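PDB 4WY5: esterase from Rhizomucor miehei, which probably hydrolyses carboxylic esters, acting as a carboxylesterase with an alpha/beta hydrolase fold. Local coordinates for residues I79-I84 with D317-Y322; A174-L179 with N234-T239; L264-E269 with A284-G289; H292-V297 with R305-T310. All coordinates share one frame; numbering follows the deposited sequence.

Contact 1: residues I79-I84 with D317-Y322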
loop_
_atom_site.group_PDB
_atom_site.type_symbol
_atom_site.label_atom_id
_atom_site.label_comp_id
_atom_site.label_asym_id
_atom_site.label_seq_id
_atom_site.Cartn_x
_atom_site.Cartn_y
_atom_site.Cartn_z
ATOM N N ILE A 79 -6.326 -18.590 -22.567
ATOM C CA ILE A 79 -6.952 -17.274 -22.679
ATOM C C ILE A 79 -6.718 -16.445 -21.412
ATOM O O ILE A 79 -7.068 -16.862 -20.307
ATOM C CB ILE A 79 -8.463 -17.400 -22.935
ATOM C CG1 ILE A 79 -8.708 -18.180 -24.229
ATOM C CG2 ILE A 79 -9.112 -16.025 -23.015
ATOM C CD1 ILE A 79 -10.177 -18.336 -24.562
ATOM N N LEU A 80 -6.108 -15.277 -21.575
ATOM C CA LEU A 80 -5.681 -14.457 -20.439
ATOM C C LEU A 80 -6.403 -13.119 -20.350
ATOM O O LEU A 80 -6.914 -12.611 -21.350
ATOM C CB LEU A 80 -4.177 -14.191 -20.531
ATOM C CG LEU A 80 -3.212 -15.106 -19.774
ATOM C CD1 LEU A 80 -3.601 -16.561 -19.939
ATOM C CD2 LEU A 80 -1.788 -14.872 -20.288
ATOM N N PRO A 81 -6.433 -12.531 -19.147
ATOM C CA PRO A 81 -6.828 -11.120 -19.042
ATOM C C PRO A 81 -5.757 -10.205 -19.663
ATOM O O PRO A 81 -4.645 -10.662 -19.940
ATOM C CB PRO A 81 -6.967 -10.897 -17.531
ATOM C CG PRO A 81 -6.243 -12.061 -16.880
ATOM C CD PRO A 81 -6.338 -13.202 -17.837
ATOM N N VAL A 82 -6.095 -8.939 -19.909
ATOM C CA VAL A 82 -5.197 -8.040 -20.644
ATOM C C VAL A 82 -4.904 -6.734 -19.867
ATOM O O VAL A 82 -5.779 -6.192 -19.168
ATOM C CB VAL A 82 -5.775 -7.722 -22.065
ATOM C CG1 VAL A 82 -7.145 -7.037 -21.983
ATOM C CG2 VAL A 82 -4.795 -6.910 -22.901
ATOM N N LEU A 83 -3.644 -6.284 -19.940
ATOM C CA LEU A 83 -3.182 -5.051 -19.291
ATOM C C LEU A 83 -2.618 -4.046 -20.298
ATOM O O LEU A 83 -1.639 -4.345 -20.985
ATOM C CB LEU A 83 -2.105 -5.379 -18.242
ATOM C CG LEU A 83 -1.389 -4.218 -17.541
ATOM C CD1 LEU A 83 -2.385 -3.365 -16.737
ATOM C CD2 LEU A 83 -0.255 -4.724 -16.648
ATOM N N ILE A 84 -3.216 -2.859 -20.383
ATOM C CA ILE A 84 -2.706 -1.786 -21.243
ATOM C C ILE A 84 -1.644 -1.000 -20.480
ATOM O O ILE A 84 -1.980 -0.348 -19.484
ATOM C CB ILE A 84 -3.835 -0.811 -21.668
ATOM C CG1 ILE A 84 -5.033 -1.577 -22.240
ATOM C CG2 ILE A 84 -3.313 0.212 -22.660
ATOM C CD1 ILE A 84 -4.714 -2.318 -23.534
ATOM N N ASP A 317 -7.595 -9.234 -8.048
ATOM C CA ASP A 317 -8.885 -9.013 -7.376
ATOM C C ASP A 317 -9.957 -8.509 -8.355
ATOM O O ASP A 317 -11.106 -8.961 -8.325
ATOM C CB ASP A 317 -8.707 -8.022 -6.213
ATOM C CG ASP A 317 -9.990 -7.806 -5.408
ATOM O OD1 ASP A 317 -10.202 -8.495 -4.381
ATOM O OD2 ASP A 317 -10.785 -6.920 -5.798
ATOM N N ILE A 318 -9.579 -7.551 -9.199
ATOM C CA ILE A 318 -10.477 -6.973 -10.207
ATOM C C ILE A 318 -10.858 -7.978 -11.309
ATOM O O ILE A 318 -12.030 -8.109 -11.684
ATOM C CB ILE A 318 -9.834 -5.734 -10.868
ATOM C CG1 ILE A 318 -9.724 -4.592 -9.858
ATOM C CG2 ILE A 318 -10.671 -5.261 -12.050
ATOM C CD1 ILE A 318 -11.073 -4.057 -9.372
ATOM N N TYR A 319 -9.849 -8.663 -11.836
ATOM C CA TYR A 319 -10.035 -9.614 -12.927
ATOM C C TYR A 319 -10.957 -10.790 -12.528
ATOM O O TYR A 319 -11.708 -11.315 -13.350
ATOM C CB TYR A 319 -8.675 -10.161 -13.392
ATOM C CG TYR A 319 -7.781 -9.215 -14.194
ATOM C CD1 TYR A 319 -8.314 -8.264 -15.068
ATOM C CD2 TYR A 319 -6.389 -9.323 -14.110
ATOM C CE1 TYR A 319 -7.469 -7.412 -15.825
ATOM C CE2 TYR A 319 -5.550 -8.500 -14.849
ATOM C CZ TYR A 319 -6.089 -7.548 -15.702
ATOM O OH TYR A 319 -5.235 -6.749 -16.428
ATOM N N ALA A 320 -10.899 -11.200 -11.263
ATOM C CA ALA A 320 -11.660 -12.366 -10.810
ATOM C C ALA A 320 -13.184 -12.136 -10.898
ATOM O O ALA A 320 -13.949 -13.107 -10.954
ATOM C CB ALA A 320 -11.257 -12.747 -9.395
ATOM N N LYS A 321 -13.619 -10.868 -10.913
ATOM C CA LYS A 321 -15.049 -10.533 -11.060
ATOM C C LYS A 321 -15.579 -10.751 -12.482
ATOM O O LYS A 321 -16.781 -10.610 -12.715
ATOM C CB LYS A 321 -15.322 -9.060 -10.718
ATOM C CG LYS A 321 -14.707 -8.480 -9.460
ATOM C CD LYS A 321 -14.785 -6.945 -9.558
ATOM C CE LYS A 321 -14.800 -6.272 -8.194
ATOM N NZ LYS A 321 -15.982 -6.682 -7.373
ATOM N N TYR A 322 -14.696 -11.102 -13.420
ATOM C CA TYR A 322 -15.052 -11.155 -14.839
ATOM C C TYR A 322 -14.698 -12.492 -15.456
ATOM O O TYR A 322 -14.567 -12.596 -16.674
ATOM C CB TYR A 322 -14.351 -10.031 -15.626
ATOM C CG TYR A 322 -14.843 -8.668 -15.231
ATOM C CD1 TYR A 322 -16.110 -8.233 -15.598
ATOM C CD2 TYR A 322 -14.062 -7.833 -14.441
ATOM C CE1 TYR A 322 -16.582 -6.986 -15.208
ATOM C CE2 TYR A 322 -14.525 -6.584 -14.037
ATOM C CZ TYR A 322 -15.786 -6.167 -14.424
ATOM O OH TYR A 322 -16.251 -4.933 -14.034
#
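In the central sheet of this alpha/beta hydrolase, strand 80-86 begins beside the C-terminal part of helix 302-319, and Pro-81 and Tyr-319 are the residues that meet. Pro-81 CB sits above the middle of the Tyr-319 ring, 3.6 Å from the ring centroid and only 2° from the ring normal. This is a CH-pi contact of textbook geometry, and CB is almost equally far from all six ring carbons. Pro-81 CG leans out over the CD2 side of the ring, 3.9 Å from Tyr-319 CD2. The ring lies along the strand because CG of Tyr-319 is anti to its carbonyl carbon (chi1 -73°), which carries the phenol away from the helix and past Val-82. There Tyr-319 OH donates a weak hydrogen bond to Val-82 O at 2.8 Å, approaching within 3.9 Å of Leu-83 CB as well. The side chain of Val-82 starts away from the helix and touches Leu-155 and Val-115 of the two adjoining strands. Ala-156 of the adjoining strand 155-160 and Ala-154 just before it also touch the tyrosine. A single aromatic residue thus serves two chemistries at once: its face takes up an apolar proline, whereas its hydroxyl donates a hydrogen bond, though a weak one, to a backbone carbonyl, so the buried phenol oxygen has a polar partner.

Contact 2: residues A174-L179 with N234-T239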
loop_
_atom_site.group_PDB
_atom_site.type_symbol
_atom_site.label_atom_id
_atom_site.label_comp_id
_atom_site.label_asym_id
_atom_site.label_seq_id
_atom_site.Cartn_x
_atom_site.Cartn_y
_atom_site.Cartn_z
ATOM N N ALA A 174 -12.520 8.015 -22.976
ATOM C CA ALA A 174 -13.280 6.848 -23.434
ATOM C C ALA A 174 -14.743 6.940 -23.001
ATOM O O ALA A 174 -15.648 6.495 -23.716
ATOM C CB ALA A 174 -12.655 5.557 -22.917
ATOM N N LYS A 175 -14.963 7.490 -21.813
ATOM C CA LYS A 175 -16.314 7.689 -21.302
ATOM C C LYS A 175 -17.107 8.712 -22.128
ATOM O O LYS A 175 -18.312 8.547 -22.337
ATOM C CB LYS A 175 -16.273 8.128 -19.834
ATOM C CG LYS A 175 -17.648 8.302 -19.202
ATOM C CD LYS A 175 -17.536 8.927 -17.821
ATOM C CE LYS A 175 -17.279 10.421 -17.925
ATOM N NZ LYS A 175 -17.539 11.139 -16.645
ATOM N N GLU A 176 -16.426 9.762 -22.583
ATOM C CA GLU A 176 -17.070 10.839 -23.345
ATOM C C GLU A 176 -17.411 10.390 -24.775
ATOM O O GLU A 176 -18.200 11.041 -25.471
ATOM C CB GLU A 176 -16.171 12.092 -23.385
ATOM C CG GLU A 176 -15.898 12.706 -22.014
ATOM C CD GLU A 176 -15.130 14.019 -22.066
ATOM O OE1 GLU A 176 -14.391 14.263 -23.048
ATOM O OE2 GLU A 176 -15.245 14.802 -21.098
ATOM N N LYS A 177 -16.820 9.268 -25.186
ATOM C CA LYS A 177 -17.036 8.665 -26.509
ATOM C C LYS A 177 -18.107 7.577 -26.506
ATOM O O LYS A 177 -18.413 7.001 -27.549
ATOM C CB LYS A 177 -15.727 8.063 -27.039
ATOM C CG LYS A 177 -14.723 9.084 -27.542
ATOM C CD LYS A 177 -15.023 9.458 -28.986
ATOM C CE LYS A 177 -13.953 10.371 -29.559
ATOM N NZ LYS A 177 -14.210 10.701 -30.993
ATOM N N GLY A 178 -18.664 7.283 -25.338
ATOM C CA GLY A 178 -19.669 6.244 -25.229
ATOM C C GLY A 178 -19.113 4.857 -24.948
ATOM O O GLY A 178 -19.801 3.859 -25.141
ATOM N N LEU A 179 -17.870 4.789 -24.485
ATOM C CA LEU A 179 -17.237 3.512 -24.166
ATOM C C LEU A 179 -16.980 3.386 -22.666
ATOM O O LEU A 179 -15.856 3.098 -22.262
ATOM C CB LEU A 179 -15.911 3.371 -24.914
ATOM C CG LEU A 179 -15.655 2.163 -25.811
ATOM C CD1 LEU A 179 -14.205 1.734 -25.690
ATOM C CD2 LEU A 179 -16.588 1.021 -25.470
ATOM N N ASN A 234 -6.911 25.451 -20.416
ATOM C CA ASN A 234 -8.150 25.233 -19.660
ATOM C C ASN A 234 -8.860 23.916 -20.027
ATOM O O ASN A 234 -10.082 23.885 -20.175
ATOM C CB ASN A 234 -9.107 26.418 -19.876
ATOM C CG ASN A 234 -10.127 26.566 -18.757
ATOM O OD1 ASN A 234 -9.833 26.287 -17.590
ATOM N ND2 ASN A 234 -11.339 27.007 -19.110
ATOM N N ASP A 235 -8.090 22.833 -20.138
ATOM C CA ASP A 235 -8.603 21.527 -20.583
ATOM C C ASP A 235 -8.224 20.419 -19.580
ATOM O O ASP A 235 -7.031 20.128 -19.415
ATOM C CB ASP A 235 -8.031 21.213 -21.978
ATOM C CG ASP A 235 -8.759 20.082 -22.699
ATOM O OD1 ASP A 235 -9.403 19.241 -22.027
ATOM O OD2 ASP A 235 -8.665 20.030 -23.954
ATOM N N LYS A 236 -9.223 19.786 -18.950
ATOM C CA LYS A 236 -8.965 18.792 -17.894
ATOM C C LYS A 236 -8.197 17.560 -18.401
ATOM O O LYS A 236 -7.484 16.915 -17.626
ATOM C CB LYS A 236 -10.252 18.320 -17.194
ATOM C CG LYS A 236 -11.116 17.308 -17.929
ATOM C CD LYS A 236 -12.015 17.962 -18.948
ATOM C CE LYS A 236 -12.700 16.932 -19.825
ATOM N NZ LYS A 236 -13.465 17.610 -20.896
ATOM N N LEU A 237 -8.330 17.235 -19.686
ATOM C CA LEU A 237 -7.604 16.101 -20.234
ATOM C C LEU A 237 -6.106 16.412 -20.301
ATOM O O LEU A 237 -5.267 15.507 -20.299
ATOM C CB LEU A 237 -8.130 15.738 -21.620
ATOM C CG LEU A 237 -9.591 15.278 -21.728
ATOM C CD1 LEU A 237 -9.977 15.041 -23.196
ATOM C CD2 LEU A 237 -9.851 14.026 -20.885
ATOM N N ALA A 238 -5.774 17.698 -20.314
ATOM C CA ALA A 238 -4.377 18.121 -20.246
ATOM C C ALA A 238 -3.921 18.230 -18.794
ATOM O O ALA A 238 -2.874 17.689 -18.411
ATOM C CB ALA A 238 -4.181 19.460 -20.942
ATOM N N THR A 239 -4.717 18.928 -17.992
ATOM C CA THR A 239 -4.395 19.109 -16.587
ATOM C C THR A 239 -5.572 18.619 -15.738
ATOM O O THR A 239 -6.524 19.365 -15.469
ATOM C CB THR A 239 -4.057 20.600 -16.266
ATOM O OG1 THR A 239 -5.122 21.453 -16.702
ATOM C CG2 THR A 239 -2.746 21.021 -16.953
#
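An ion pair at the surface, between Glu-176 and Lys-236, joins the C-terminal end of helix 162-176 to an Asx turn in the loop that follows helix 230-233. In the alpha/beta hydrolase fold, helix 162-176 is the one that follows the probable nucleophile elbow around Ser-161, and the contact lies at its far end. Glu-176 points toward the loop with its chain extended beyond CG (chi2 -174°), and Lys-236 reaches back from the opposite direction. The lysine chain turns at chi2 (-82°) before running straight to its amine. Lys-236 NZ lies 3.3 Å from Glu-176 OE2, a salt bridge whose hydrogen bond is weak. The same oxygen is 3.6 Å from Lys-236 CE, whereas Glu-176 OE1 stands 4.1 Å from NZ, so the pairing is one-sided. Leu-237 CD1 lies no nearer than 4.5 Å to Glu-176 OE1, a marginal contact beside the charges. Each partner stands on a locally fixed backbone. On the helix side, Gly-178 has positive phi and closes the last turn in a Schellman motif, in which Leu-179 N bonds to Ala-174 O. Lys-175, one residue before the glutamate, sends its amine to the carbonyls of Asp-247 and Glu-249. Across the contact, Asp-235 O accepts from both Ala-238 N and Thr-239 N, holding 236-238 in a compact turn. The Asx turn itself rests on Leu-237 N, which donates to Asp-235 OD1 over 3.3 Å from above the carboxylate plane.

Contact 3: residues L264-E269 with A284-G289. With SO4 (sulfate ion), chain C.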
loop_
_atom_site.group_PDB
_atom_site.type_symbol
_atom_site.label_atom_id
_atom_site.label_comp_id
_atom_site.label_asym_id
_atom_site.label_seq_id
_atom_site.Cartn_x
_atom_site.Cartn_y
_atom_site.Cartn_z
ATOM N N LEU A 264 5.394 16.314 -7.086
ATOM C CA LEU A 264 4.035 15.978 -7.547
ATOM C C LEU A 264 3.175 15.269 -6.488
ATOM O O LEU A 264 2.035 14.869 -6.769
ATOM C CB LEU A 264 4.107 15.089 -8.795
ATOM C CG LEU A 264 4.854 15.601 -10.039
ATOM C CD1 LEU A 264 4.873 14.526 -11.127
ATOM C CD2 LEU A 264 4.207 16.883 -10.564
ATOM N N ARG A 265 3.702 15.134 -5.272
ATOM C CA ARG A 265 3.046 14.316 -4.247
ATOM C C ARG A 265 1.633 14.768 -3.895
ATOM O O ARG A 265 0.670 13.990 -4.002
ATOM C CB ARG A 265 3.899 14.309 -2.976
ATOM C CG ARG A 265 3.365 13.458 -1.850
ATOM C CD ARG A 265 4.237 13.625 -0.615
ATOM N NE ARG A 265 3.897 14.832 0.133
ATOM C CZ ARG A 265 4.642 15.340 1.115
ATOM N NH1 ARG A 265 5.783 14.755 1.457
ATOM N NH2 ARG A 265 4.246 16.435 1.755
ATOM N N ASP A 266 1.518 16.040 -3.521
ATOM C CA ASP A 266 0.294 16.565 -2.945
ATOM C C ASP A 266 -0.797 16.716 -4.004
ATOM O O ASP A 266 -1.982 16.585 -3.706
ATOM C CB ASP A 266 0.552 17.934 -2.281
ATOM C CG ASP A 266 1.461 17.855 -1.056
ATOM O OD1 ASP A 266 1.765 16.739 -0.593
ATOM O OD2 ASP A 266 1.869 18.927 -0.546
ATOM N N GLU A 267 -0.404 17.006 -5.242
ATOM C CA GLU A 267 -1.400 17.138 -6.295
ATOM C C GLU A 267 -1.894 15.759 -6.702
ATOM O O GLU A 267 -3.043 15.599 -7.136
ATOM C CB GLU A 267 -0.839 17.908 -7.496
ATOM C CG GLU A 267 0.124 17.142 -8.386
ATOM C CD GLU A 267 0.848 18.080 -9.343
ATOM O OE1 GLU A 267 1.529 18.998 -8.834
ATOM O OE2 GLU A 267 0.726 17.920 -10.591
ATOM N N GLY A 268 -1.041 14.754 -6.536
ATOM C CA GLY A 268 -1.484 13.394 -6.721
ATOM C C GLY A 268 -2.505 13.016 -5.659
ATOM O O GLY A 268 -3.531 12.404 -5.971
ATOM N N GLU A 269 -2.248 13.389 -4.406
ATOM C CA GLU A 269 -3.162 13.004 -3.330
ATOM C C GLU A 269 -4.470 13.798 -3.458
ATOM O O GLU A 269 -5.541 13.304 -3.108
ATOM C CB GLU A 269 -2.512 13.217 -1.942
ATOM C CG GLU A 269 -1.211 12.419 -1.736
ATOM C CD GLU A 269 -0.619 12.508 -0.331
ATOM O OE1 GLU A 269 -1.198 13.185 0.560
ATOM O OE2 GLU A 269 0.460 11.895 -0.112
ATOM N N ALA A 284 -5.743 4.686 -2.188
ATOM C CA ALA A 284 -4.615 5.585 -2.403
ATOM C C ALA A 284 -3.666 5.520 -1.212
ATOM O O ALA A 284 -4.124 5.500 -0.068
ATOM C CB ALA A 284 -5.118 7.026 -2.615
ATOM N N VAL A 285 -2.357 5.453 -1.478
ATOM C CA VAL A 285 -1.326 5.416 -0.429
ATOM C C VAL A 285 -0.141 6.333 -0.749
ATOM O O VAL A 285 0.202 6.512 -1.929
ATOM C CB VAL A 285 -0.754 3.970 -0.199
ATOM C CG1 VAL A 285 -1.794 3.052 0.415
ATOM C CG2 VAL A 285 -0.204 3.369 -1.497
ATOM N N ARG A 286 0.469 6.905 0.298
ATOM C CA ARG A 286 1.757 7.606 0.200
ATOM C C ARG A 286 2.878 6.644 0.610
ATOM O O ARG A 286 2.843 6.087 1.723
ATOM C CB ARG A 286 1.804 8.868 1.089
ATOM C CG ARG A 286 3.149 9.636 1.033
ATOM C CD ARG A 286 3.266 10.753 2.095
ATOM N NE ARG A 286 2.314 11.827 1.834
ATOM C CZ ARG A 286 2.254 12.981 2.489
ATOM N NH1 ARG A 286 3.103 13.244 3.476
ATOM N NH2 ARG A 286 1.341 13.884 2.135
ATOM N N VAL A 287 3.868 6.449 -0.270
ATOM C CA VAL A 287 4.975 5.498 0.009
ATOM C C VAL A 287 6.160 6.178 0.705
ATOM O O VAL A 287 6.789 7.080 0.138
ATOM C CB VAL A 287 5.512 4.848 -1.276
ATOM C CG1 VAL A 287 6.546 3.750 -0.938
ATOM C CG2 VAL A 287 4.365 4.301 -2.108
ATOM N N LEU A 288 6.473 5.736 1.919
ATOM C CA LEU A 288 7.538 6.355 2.717
ATOM C C LEU A 288 8.952 5.978 2.258
ATOM O O LEU A 288 9.238 4.815 1.960
ATOM C CB LEU A 288 7.378 5.982 4.195
ATOM C CG LEU A 288 6.549 6.881 5.136
ATOM C CD1 LEU A 288 5.290 7.438 4.509
ATOM C CD2 LEU A 288 6.189 6.134 6.406
ATOM N N GLY A 289 9.832 6.976 2.219
ATOM C CA GLY A 289 11.227 6.786 1.845
ATOM C C GLY A 289 11.538 6.849 0.352
ATOM O O GLY A 289 12.700 6.674 -0.044
HETATM S S SO4 C . 2.306 16.172 5.888
HETATM O O1 SO4 C . 3.260 15.772 4.844
HETATM O O2 SO4 C . 0.937 15.990 5.379
HETATM O O3 SO4 C . 2.543 15.309 7.049
HETATM O O4 SO4 C . 2.524 17.578 6.266
#
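Arg-286 and Glu-269 pair side-on within a salt-bridge network of the beta-alpha-beta unit formed by strand 254-259, helix 265-277 and strand 282-287. Arg-286 NE gives a nearly straight bond (164°) of 2.7 Å to the syn lone pair of Glu-269 OE2, and Arg-286 NH2 binds Glu-269 OE1 at 3.1 Å and weakly OE2 as well. The remaining nitrogen, Arg-286 NH1, donates to sulfate O1 at 2.9 Å. This ion, probably from the crystallisation liquor, also binds Arg-286 NH1 of the second subunit. Arg-265 lies flat over one face of the Arg-286 guanidinium, with centres 3.6 Å apart and planes at 13°. The bend of its chain lays the group there; Arg-265 NE donates to Asp-266 OD1 at 3.0 Å and NH1 to the carbonyl of Glu-260, while NH2 has a weak bond to Asp-266 OD1. The carboxylates and the sulfate would offset the charge of the stacked pair. Asp-266 OD2 accepts from Ser-202 N. Helix segment 265-269 runs nearly antiparallel to strand segment 284-287, at 166° and 10.0 Å between their axes, while residues 285-287 pair antiparallel with a strand of the second subunit, carrying the sheet across the interface.

Contact 4: residues H292-V297 with R305-T310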
loop_
_atom_site.group_PDB
_atom_site.type_symbol
_atom_site.label_atom_id
_atom_site.label_comp_id
_atom_site.label_asym_id
_atom_site.label_seq_id
_atom_site.Cartn_x
_atom_site.Cartn_y
_atom_site.Cartn_z
ATOM N N HIS A 292 10.421 10.393 -6.698
ATOM C CA HIS A 292 9.744 10.273 -7.995
ATOM C C HIS A 292 10.458 9.307 -8.957
ATOM O O HIS A 292 11.688 9.252 -8.999
ATOM C CB HIS A 292 9.616 11.661 -8.650
ATOM C CG HIS A 292 8.796 11.661 -9.903
ATOM N ND1 HIS A 292 7.420 11.704 -9.891
ATOM C CD2 HIS A 292 9.162 11.608 -11.206
ATOM C CE1 HIS A 292 6.968 11.687 -11.136
ATOM N NE2 HIS A 292 8.003 11.637 -11.950
ATOM N N GLY A 293 9.676 8.528 -9.707
ATOM C CA GLY A 293 10.182 7.623 -10.736
ATOM C C GLY A 293 10.716 6.262 -10.283
ATOM O O GLY A 293 11.260 5.508 -11.114
ATOM N N PHE A 294 10.498 5.891 -9.017
ATOM C CA PHE A 294 11.255 4.770 -8.440
ATOM C C PHE A 294 10.960 3.416 -9.076
ATOM O O PHE A 294 11.756 2.499 -8.952
ATOM C CB PHE A 294 11.045 4.684 -6.911
ATOM C CG PHE A 294 9.646 4.274 -6.480
ATOM C CD1 PHE A 294 9.330 2.927 -6.233
ATOM C CD2 PHE A 294 8.661 5.241 -6.258
ATOM C CE1 PHE A 294 8.030 2.552 -5.796
ATOM C CE2 PHE A 294 7.369 4.889 -5.835
ATOM C CZ PHE A 294 7.051 3.542 -5.598
ATOM N N ILE A 295 9.870 3.299 -9.811
ATOM C CA ILE A 295 9.524 2.004 -10.373
ATOM C C ILE A 295 10.516 1.572 -11.457
ATOM O O ILE A 295 10.644 0.368 -11.712
ATOM C CB ILE A 295 8.062 1.993 -10.947
ATOM C CG1 ILE A 295 7.436 0.602 -10.823
ATOM C CG2 ILE A 295 8.013 2.420 -12.396
ATOM C CD1 ILE A 295 7.162 0.177 -9.384
ATOM N N THR A 296 11.257 2.514 -12.049
ATOM C CA THR A 296 12.261 2.167 -13.079
ATOM C C THR A 296 13.716 2.132 -12.573
ATOM O O THR A 296 14.639 2.060 -13.377
ATOM C CB THR A 296 12.223 3.132 -14.297
ATOM O OG1 THR A 296 12.141 4.485 -13.837
ATOM C CG2 THR A 296 11.044 2.829 -15.225
ATOM N N VAL A 297 13.915 2.177 -11.258
ATOM C CA VAL A 297 15.254 2.060 -10.662
ATOM C C VAL A 297 15.684 0.592 -10.543
ATOM O O VAL A 297 15.025 -0.213 -9.873
ATOM C CB VAL A 297 15.306 2.751 -9.272
ATOM C CG1 VAL A 297 16.582 2.386 -8.506
ATOM C CG2 VAL A 297 15.185 4.254 -9.447
ATOM N N ARG A 305 9.650 -3.694 -4.378
ATOM C CA ARG A 305 9.010 -5.004 -4.198
ATOM C C ARG A 305 7.541 -4.876 -3.697
ATOM O O ARG A 305 6.631 -5.503 -4.236
ATOM C CB ARG A 305 9.861 -5.848 -3.230
ATOM C CG ARG A 305 9.471 -7.314 -3.082
ATOM C CD ARG A 305 10.507 -8.116 -2.251
ATOM N NE ARG A 305 10.761 -7.554 -0.917
ATOM C CZ ARG A 305 11.880 -6.913 -0.553
ATOM N NH1 ARG A 305 12.884 -6.757 -1.415
ATOM N NH2 ARG A 305 12.006 -6.436 0.686
ATOM N N PHE A 306 7.313 -4.039 -2.690
ATOM C CA PHE A 306 5.959 -3.787 -2.177
ATOM C C PHE A 306 5.038 -3.316 -3.309
ATOM O O PHE A 306 3.938 -3.816 -3.479
ATOM C CB PHE A 306 6.001 -2.739 -1.042
ATOM C CG PHE A 306 4.648 -2.149 -0.685
ATOM C CD1 PHE A 306 3.804 -2.774 0.243
ATOM C CD2 PHE A 306 4.216 -0.970 -1.277
ATOM C CE1 PHE A 306 2.550 -2.228 0.570
ATOM C CE2 PHE A 306 2.967 -0.418 -0.967
ATOM C CZ PHE A 306 2.129 -1.051 -0.039
ATOM N N THR A 307 5.515 -2.384 -4.123
ATOM C CA THR A 307 4.634 -1.748 -5.095
ATOM C C THR A 307 4.267 -2.726 -6.204
ATOM O O THR A 307 3.097 -2.802 -6.600
ATOM C CB THR A 307 5.272 -0.473 -5.685
ATOM O OG1 THR A 307 5.632 0.413 -4.611
ATOM C CG2 THR A 307 4.299 0.223 -6.618
ATOM N N ILE A 308 5.235 -3.514 -6.672
ATOM C CA ILE A 308 4.920 -4.554 -7.668
ATOM C C ILE A 308 3.909 -5.582 -7.115
ATOM O O ILE A 308 2.858 -5.798 -7.718
ATOM C CB ILE A 308 6.193 -5.293 -8.143
ATOM C CG1 ILE A 308 7.061 -4.362 -9.003
ATOM C CG2 ILE A 308 5.818 -6.528 -8.956
ATOM C CD1 ILE A 308 6.361 -3.874 -10.280
ATOM N N ASN A 309 4.191 -6.170 -5.951
ATOM C CA ASN A 309 3.278 -7.156 -5.363
ATOM C C ASN A 309 1.867 -6.614 -5.090
ATOM O O ASN A 309 0.880 -7.329 -5.253
ATOM C CB ASN A 309 3.843 -7.710 -4.044
ATOM C CG ASN A 309 5.063 -8.588 -4.251
ATOM O OD1 ASN A 309 5.390 -8.959 -5.379
ATOM N ND2 ASN A 309 5.721 -8.969 -3.146
ATOM N N THR A 310 1.781 -5.350 -4.682
ATOM C CA THR A 310 0.508 -4.739 -4.304
ATOM C C THR A 310 -0.377 -4.458 -5.538
ATOM O O THR A 310 -1.592 -4.660 -5.498
ATOM C CB THR A 310 0.762 -3.438 -3.493
ATOM O OG1 THR A 310 1.496 -3.759 -2.299
ATOM C CG2 THR A 310 -0.542 -2.762 -3.109
#
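The loop that carries His-292, the probable histidine of a Ser-His-Asp triad, folds against helix 302-319 through Phe-294 and Ile-295, and Thr-307 receives both. Along the helix, Arg-305 and Phe-306 come first and face the second subunit: Arg-305 packs on its Asp-317, which Asn-309 ND2 also hydrogen-bonds, and Phe-306 on its Thr-310. Thr-307 then turns to the loop, with its two branches set to different tasks. Its OG1, beside the backbone N (chi1 -55°), bonds to the carbonyl of Gln-303 one turn earlier and meets the Phe-294 ring at its edge, in the ring plane, 3.4 Å from Phe-294 CE1. The CG2 methyl of Thr-307 packs at 4.0 Å on Ile-295 CD1. Ile-308 follows, and its CD1 lies 4.2 Å from the same Ile-295 CD1, while its side chain also touches Leu-106 and Lys-109 of helix 100-110. At the end of the segment, Thr-310 OG1 hydrogen-bonds Phe-306 O at 2.7 Å and stands over the Phe-306 ring. Since the Thr-307 hydroxyl is already bonded to Gln-303 O within its own helix, it can lie against the aromatic edge without needing a polar group from the loop. The junction beside the histidine loop is therefore held by apolar packing and an aromatic C-H edge facing an oxygen.

Contacts 3 and 4 adjoin, their centres 13 Å apart, and they touch where Leu-264 CD1 meets His-292 CE1 at 3.5 Å. That junction lies at the probable catalytic triad, since His-292 is hydrogen-bonded to both Asp-262 and Ser-161. Both contacts also reach the second subunit. Contacts 1 and 4 share helix 302-319, with centres about 21 Å apart, and contact 1 closes a chain loop within which the other three contacts nest. Contact 2 stands apart: its centre is about 28 Å from that of contact 4, across the centre of the chain, and neither of its segments touches the second subunit.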